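Local coordinates for protein mevalonate 3-kinase (Thermoplasma acidophilum, PDB 4RKS) that catalyses the ATP-dependent phosphorylation of (R)-mevalonate to mevalonate 3-phosphate in an alternative isoprenoid pathway confined to extreme acidophiles of the Thermoplasmatales, at residues Y58-S61 and C62-R66; Y202-N205 and P206-V209; I269-N272 and M273-I277. One frame throughout, in Å; residues are numbered along the deposited sequence. Where two conformers were deposited one is given.

How the contacts relate
Following the chain from its N terminus, contact 1 (58-66) turns the chain between strands 53-59 and 66-73, both antiparallel partners of strand 24-34. Contact 2 (202-209) comes later, in the loop that follows strand 193-199 and leads into helix 207-214 beside the substrate. Contact 3 (269-277) then starts helix 271-283. Each contact is local and closes before the next begins, so none nests within or crosses another. Contact 1 stands apart, its nearest atoms about 9 Å from those of contact 2 and about 13 Å from those of contact 3. Contacts 2 and 3 touch through Y202, and one sulfate is shared between them.

Contact 1 of 3, residues Y58-S61 and C62-R66; sequences YSDS and CGSIR
A type I beta turn runs from D60 to G63, with S61 and C62 at its corners, closed by G63 N to D60 O at 3.1 Å, and the chain directions before and after it differ by 145°. The donor stands well above the plane of that carbonyl, so the closure does not use a lone pair. The D60 carboxylate does most of the remaining work. CG sits between the backbone N and the carbonyl carbon (chi1 56°), which folds the group over the turn. D60 OD1 receives S64 N at 2.8 Å on its syn side, with two weak bonds from C62 N and G63 N as well. S64 OG donates to D60 OD2 at 2.7 Å, also on the syn side. The two oxygens thus hold the carboxylate against rotation, whereas the buried D60 N has no partner. G63 has a positive phi of 80°, where a CB would press on the preceding carbonyl oxygen. Nearer the strand, S59 OG donates to I65 O at 2.6 Å, in the carbonyl plane and on a lone pair. I65, buried and directed at 58-61, lies against the carboxylate: its CG1 is 3.8 Å from D60 OD2, and its CG2 meets Y58 CE2 obliquely at 4.2 Å. Y58 and I65 both also pack on P31, I122 and L325. Beyond the turn, R66 NH1 reaches back to S64 O, while E68 and F120 hold the same guanidinium. This is an aspartate-stabilised type I turn, linking two strands of the GHMP-kinase N-terminal domain that both pair with strand 24-34.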
# COMPACT_ATOMS: atom_id res chain seq x y z
N TYR A 58 -4.02 6.08 0.80
CA TYR A 58 -4.21 7.27 1.63
C TYR A 58 -3.30 8.41 1.20
O TYR A 58 -2.33 8.20 0.47
CB TYR A 58 -3.95 6.94 3.11
CG TYR A 58 -2.48 6.75 3.45
CD1 TYR A 58 -1.87 5.50 3.33
CD2 TYR A 58 -1.70 7.81 3.91
CE1 TYR A 58 -0.54 5.31 3.65
CE2 TYR A 58 -0.35 7.64 4.22
CZ TYR A 58 0.22 6.38 4.09
OH TYR A 58 1.55 6.18 4.40
N SER A 59 -3.62 9.62 1.66
CA SER A 59 -2.67 10.73 1.62
C SER A 59 -3.03 11.61 2.82
O SER A 59 -3.70 11.14 3.73
CB SER A 59 -2.75 11.51 0.31
OG SER A 59 -1.62 12.35 0.13
N ASP A 60 -2.59 12.87 2.82
CA ASP A 60 -3.17 13.84 3.76
C ASP A 60 -4.26 14.62 3.01
O ASP A 60 -4.56 14.29 1.87
CB ASP A 60 -2.10 14.77 4.34
CG ASP A 60 -1.31 15.50 3.27
OD1 ASP A 60 -1.77 15.60 2.11
OD2 ASP A 60 -0.21 15.99 3.61
N SER A 61 -4.85 15.63 3.64
CA SER A 61 -6.00 16.33 3.06
C SER A 61 -5.62 17.13 1.81
O SER A 61 -6.47 17.37 0.93
CB SER A 61 -6.66 17.27 4.09
OG SER A 61 -5.69 17.96 4.86
N CYS A 62 -4.35 17.50 1.73
CA CYS A 62 -3.84 18.29 0.61
C CYS A 62 -3.36 17.42 -0.55
O CYS A 62 -3.10 17.91 -1.65
CB CYS A 62 -2.70 19.20 1.08
SG CYS A 62 -3.14 20.31 2.42
N GLY A 63 -3.22 16.12 -0.30
CA GLY A 63 -2.71 15.21 -1.32
C GLY A 63 -1.20 15.26 -1.44
O GLY A 63 -0.63 14.79 -2.44
N SER A 64 -0.53 15.81 -0.43
CA SER A 64 0.91 16.01 -0.47
C SER A 64 1.74 14.76 -0.17
O SER A 64 2.91 14.70 -0.53
CB SER A 64 1.32 17.13 0.49
OG SER A 64 1.67 16.63 1.78
N ILE A 65 1.16 13.78 0.53
CA ILE A 65 1.84 12.50 0.73
C ILE A 65 1.66 11.66 -0.53
O ILE A 65 0.53 11.27 -0.89
CB ILE A 65 1.30 11.74 1.97
CG1 ILE A 65 1.42 12.60 3.23
CG2 ILE A 65 2.08 10.44 2.18
CD1 ILE A 65 1.05 11.85 4.48
N ARG A 66 2.76 11.40 -1.23
CA ARG A 66 2.68 10.86 -2.58
C ARG A 66 4.04 10.41 -3.11
O ARG A 66 5.08 10.77 -2.55
CB ARG A 66 2.13 11.92 -3.53
CG ARG A 66 3.13 13.04 -3.78
CD ARG A 66 2.40 14.29 -4.22
NE ARG A 66 3.29 15.31 -4.76
CZ ARG A 66 3.97 16.19 -4.02
NH1 ARG A 66 3.88 16.18 -2.70
NH2 ARG A 66 4.74 17.10 -4.62

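Contact 2 of 3, residues Y202-N205 and P206-V209; sequences YQRN and PSDV. With SO4 (sulfate ion), chain D.
R204 and S207, both ATP-binding residues, approach each other where the loop enters helix 207-214: R204 NH2 lies 3.3 Å from S207 OG, at an angle too poor for a hydrogen bond. The guanidinium is fixed instead by its own neighbour. R204 NE donates to N205 O at 3.1 Å, nearly straight at 163°, with the oxygen in the guanidinium plane but the donor above the carbonyl plane; NH2 adds a weak, longer bond to the same oxygen. A bend at chi3 (-68°) turns the chain back to make this possible. The close packing centres on the proline ring, flanked by R204 O at 3.4 Å from P206 CD. P206 occupies the N-cap position, where its ring has no acceptor to cap the helix; its backbone O takes only a weak bond from V209 N. The other end is looser. Y202 and Q203 do not touch 206-209; Q203 N instead holds the O2 atom of the chain D sulfate at 2.8 Å, and the Q203 side chain is unmodelled beyond CB. Y202 is secured from elsewhere, its hydroxyl bonding N272 N. D208 forms a salt bridge with R47. R204 brings a positive charge and S207 a hydroxyl to the ATP site, and since the S207 side chain is about 5 Å from the bound mevalonate, this places ATP-binding groups beside the substrate, consistent with a role in holding the nucleotide near it.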
# COMPACT_ATOMS: atom_id res chain seq x y z
N TYR A 202 10.56 3.15 16.86
CA TYR A 202 11.14 1.81 16.86
C TYR A 202 11.59 1.38 15.47
O TYR A 202 10.87 1.60 14.49
CB TYR A 202 10.15 0.77 17.39
CG TYR A 202 9.63 1.05 18.77
CD1 TYR A 202 10.37 0.72 19.90
CD2 TYR A 202 8.38 1.63 18.96
CE1 TYR A 202 9.89 0.96 21.17
CE2 TYR A 202 7.89 1.87 20.22
CZ TYR A 202 8.64 1.54 21.32
OH TYR A 202 8.14 1.78 22.58
N GLN A 203 12.77 0.77 15.38
CA GLN A 203 13.26 0.24 14.11
C GLN A 203 12.34 -0.88 13.66
O GLN A 203 11.98 -1.74 14.46
CB GLN A 203 14.70 -0.26 14.24
N ARG A 204 11.94 -0.86 12.39
CA ARG A 204 10.94 -1.79 11.91
C ARG A 204 11.53 -3.09 11.36
O ARG A 204 12.66 -3.11 10.88
CB ARG A 204 10.07 -1.14 10.83
CG ARG A 204 10.80 -0.87 9.52
CD ARG A 204 9.80 -0.65 8.39
NE ARG A 204 9.07 -1.87 8.06
CZ ARG A 204 7.93 -1.90 7.37
NH1 ARG A 204 7.36 -0.77 6.97
NH2 ARG A 204 7.35 -3.07 7.11
N ASN A 205 10.76 -4.16 11.46
CA ASN A 205 11.08 -5.39 10.76
C ASN A 205 10.82 -5.19 9.28
O ASN A 205 9.71 -4.80 8.89
CB ASN A 205 10.23 -6.55 11.28
CG ASN A 205 10.32 -6.72 12.78
OD1 ASN A 205 9.67 -6.00 13.54
ND2 ASN A 205 11.11 -7.69 13.22
N PRO A 206 11.84 -5.45 8.44
CA PRO A 206 11.65 -5.37 6.98
C PRO A 206 10.47 -6.22 6.53
O PRO A 206 10.18 -7.23 7.18
CB PRO A 206 12.97 -5.94 6.42
CG PRO A 206 13.97 -5.69 7.49
CD PRO A 206 13.23 -5.78 8.80
N SER A 207 9.79 -5.83 5.46
CA SER A 207 8.67 -6.61 4.96
C SER A 207 9.12 -8.01 4.54
O SER A 207 8.38 -8.99 4.71
CB SER A 207 8.00 -5.90 3.79
OG SER A 207 7.36 -4.71 4.24
N ASP A 208 10.33 -8.13 4.03
CA ASP A 208 10.83 -9.42 3.59
C ASP A 208 10.95 -10.44 4.73
O ASP A 208 10.72 -11.63 4.53
CB ASP A 208 12.17 -9.25 2.88
CG ASP A 208 12.01 -8.84 1.43
OD1 ASP A 208 10.92 -9.11 0.86
OD2 ASP A 208 12.96 -8.25 0.87
N VAL A 209 11.29 -9.95 5.92
CA VAL A 209 11.31 -10.77 7.13
C VAL A 209 9.91 -11.21 7.51
O VAL A 209 9.70 -12.35 7.93
CB VAL A 209 11.94 -10.01 8.31
CG1 VAL A 209 11.96 -10.88 9.55
CG2 VAL A 209 13.35 -9.55 7.94
S SO4 D . 14.69 -0.07 18.50
O1 SO4 D . 14.46 -0.86 19.70
O2 SO4 D . 14.11 -0.76 17.36
O3 SO4 D . 14.08 1.25 18.65
O4 SO4 D . 16.13 0.09 18.27

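Contact 3 of 3, residues I269-N272 and M273-I277; sequences IREN and MQKLI. With SO4 (sulfate ion), chain E; SO4 (sulfate ion), chain D.
R270 and Q274 make the first hydrogen bond of helix 271-283, Q274 N reaching R270 O at 2.9 Å, nearly along the C=O axis. R270 is the N-cap, and its side chain runs away from the helix toward two sulfates, probably from the crystallisation liquor. Its CB lies 3.4 Å from O3 of the chain E sulfate. Bends at chi2 (-73°) and chi3 (-60°) then curl the chain round this ion, leaving CD 3.8 Å from O2. NE donates to that O2 at 3.0 Å and also to O3. CZ packs on the Y202 ring, and at the tip NH2 binds O1 of the chain D sulfate at 3.0 Å, while NH1 gives O2 of that ion a weaker bond. Both sulfates meet the guanidinium at its edge. A helix N terminus serves here as an anion site: E271 N donates to O3 of the chain E sulfate at 2.6 Å, where the helix dipole probably adds to the attraction. With R270 cut back to an alanine, the chain D sulfate would probably be left mainly to Q203 N, and the chain E sulfate would lose its arginine charge. Toward the buried M273, R270 N points almost straight (170°) at SD in a weak bond, and M273 continues onto F200 and V299. I269 CG2 meets I277 CD1 at 3.9 Å, the two side chains crossing at about a right angle. Outside, E271 and K275 lie alongside each other, one helical turn apart, joined by a long salt bridge from OE1 to NZ at 3.5 Å.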
# COMPACT_ATOMS: atom_id res chain seq x y z
N ILE A 269 4.27 -4.78 17.22
CA ILE A 269 3.63 -3.88 18.18
C ILE A 269 4.48 -3.82 19.45
O ILE A 269 4.45 -4.72 20.29
CB ILE A 269 2.19 -4.31 18.51
CG1 ILE A 269 1.36 -4.38 17.23
CG2 ILE A 269 1.55 -3.31 19.46
CD1 ILE A 269 -0.05 -4.90 17.44
N ARG A 270 5.26 -2.75 19.54
CA ARG A 270 6.23 -2.55 20.61
C ARG A 270 5.55 -1.89 21.82
O ARG A 270 4.36 -1.59 21.77
CB ARG A 270 7.39 -1.69 20.09
CG ARG A 270 8.11 -2.30 18.87
CD ARG A 270 8.97 -3.51 19.25
NE ARG A 270 10.01 -3.13 20.21
CZ ARG A 270 11.19 -2.60 19.88
NH1 ARG A 270 11.49 -2.38 18.61
NH2 ARG A 270 12.07 -2.27 20.83
N GLU A 271 6.31 -1.67 22.89
CA GLU A 271 5.73 -1.29 24.18
C GLU A 271 4.86 -0.03 24.16
O GLU A 271 3.72 -0.06 24.62
CB GLU A 271 6.83 -1.12 25.24
CG GLU A 271 6.27 -0.69 26.60
CD GLU A 271 7.34 -0.57 27.67
OE1 GLU A 271 7.80 0.57 27.92
OE2 GLU A 271 7.70 -1.60 28.27
N ASN A 272 5.40 1.06 23.63
CA ASN A 272 4.64 2.31 23.59
C ASN A 272 3.48 2.24 22.59
O ASN A 272 2.48 2.97 22.72
CB ASN A 272 5.55 3.49 23.25
CG ASN A 272 6.51 3.82 24.37
OD1 ASN A 272 6.32 3.40 25.51
ND2 ASN A 272 7.56 4.57 24.05
N MET A 273 3.61 1.36 21.60
CA MET A 273 2.52 1.13 20.65
C MET A 273 1.36 0.42 21.36
O MET A 273 0.20 0.77 21.17
CB MET A 273 3.00 0.31 19.45
CG MET A 273 3.91 1.08 18.52
SD MET A 273 4.66 0.06 17.25
CE MET A 273 3.27 -0.23 16.14
N GLN A 274 1.70 -0.56 22.20
CA GLN A 274 0.68 -1.29 22.94
C GLN A 274 0.01 -0.39 23.98
O GLN A 274 -1.19 -0.52 24.24
CB GLN A 274 1.29 -2.54 23.60
CG GLN A 274 0.28 -3.42 24.36
CD GLN A 274 -1.01 -3.68 23.58
OE1 GLN A 274 -0.99 -4.20 22.45
NE2 GLN A 274 -2.15 -3.33 24.18
N LYS A 275 0.76 0.54 24.56
CA LYS A 275 0.17 1.48 25.51
C LYS A 275 -0.87 2.38 24.83
O LYS A 275 -1.92 2.65 25.41
CB LYS A 275 1.25 2.35 26.18
CG LYS A 275 2.09 1.63 27.23
CD LYS A 275 3.15 2.57 27.81
CE LYS A 275 4.05 1.86 28.80
NZ LYS A 275 5.25 2.68 29.13
N LEU A 276 -0.57 2.84 23.62
CA LEU A 276 -1.51 3.67 22.88
C LEU A 276 -2.79 2.89 22.59
O LEU A 276 -3.90 3.38 22.79
CB LEU A 276 -0.91 4.20 21.58
CG LEU A 276 -1.86 4.96 20.65
CD1 LEU A 276 -2.37 6.27 21.27
CD2 LEU A 276 -1.23 5.23 19.29
N ILE A 277 -2.62 1.66 22.12
CA ILE A 277 -3.73 0.77 21.82
C ILE A 277 -4.64 0.56 23.04
O ILE A 277 -5.87 0.54 22.90
CB ILE A 277 -3.22 -0.60 21.32
CG1 ILE A 277 -2.48 -0.43 20.00
CG2 ILE A 277 -4.37 -1.58 21.17
CD1 ILE A 277 -2.02 -1.75 19.37
S SO4 E . 8.90 -4.15 23.56
O1 SO4 E . 7.68 -4.95 23.64
O2 SO4 E . 9.86 -4.84 22.69
O3 SO4 E . 8.60 -2.83 23.01
O4 SO4 E . 9.47 -3.99 24.89
S SO4 D . 14.69 -0.07 18.50
O1 SO4 D . 14.46 -0.86 19.70
O2 SO4 D . 14.11 -0.76 17.36
O3 SO4 D . 14.08 1.25 18.65
O4 SO4 D . 16.13 0.09 18.27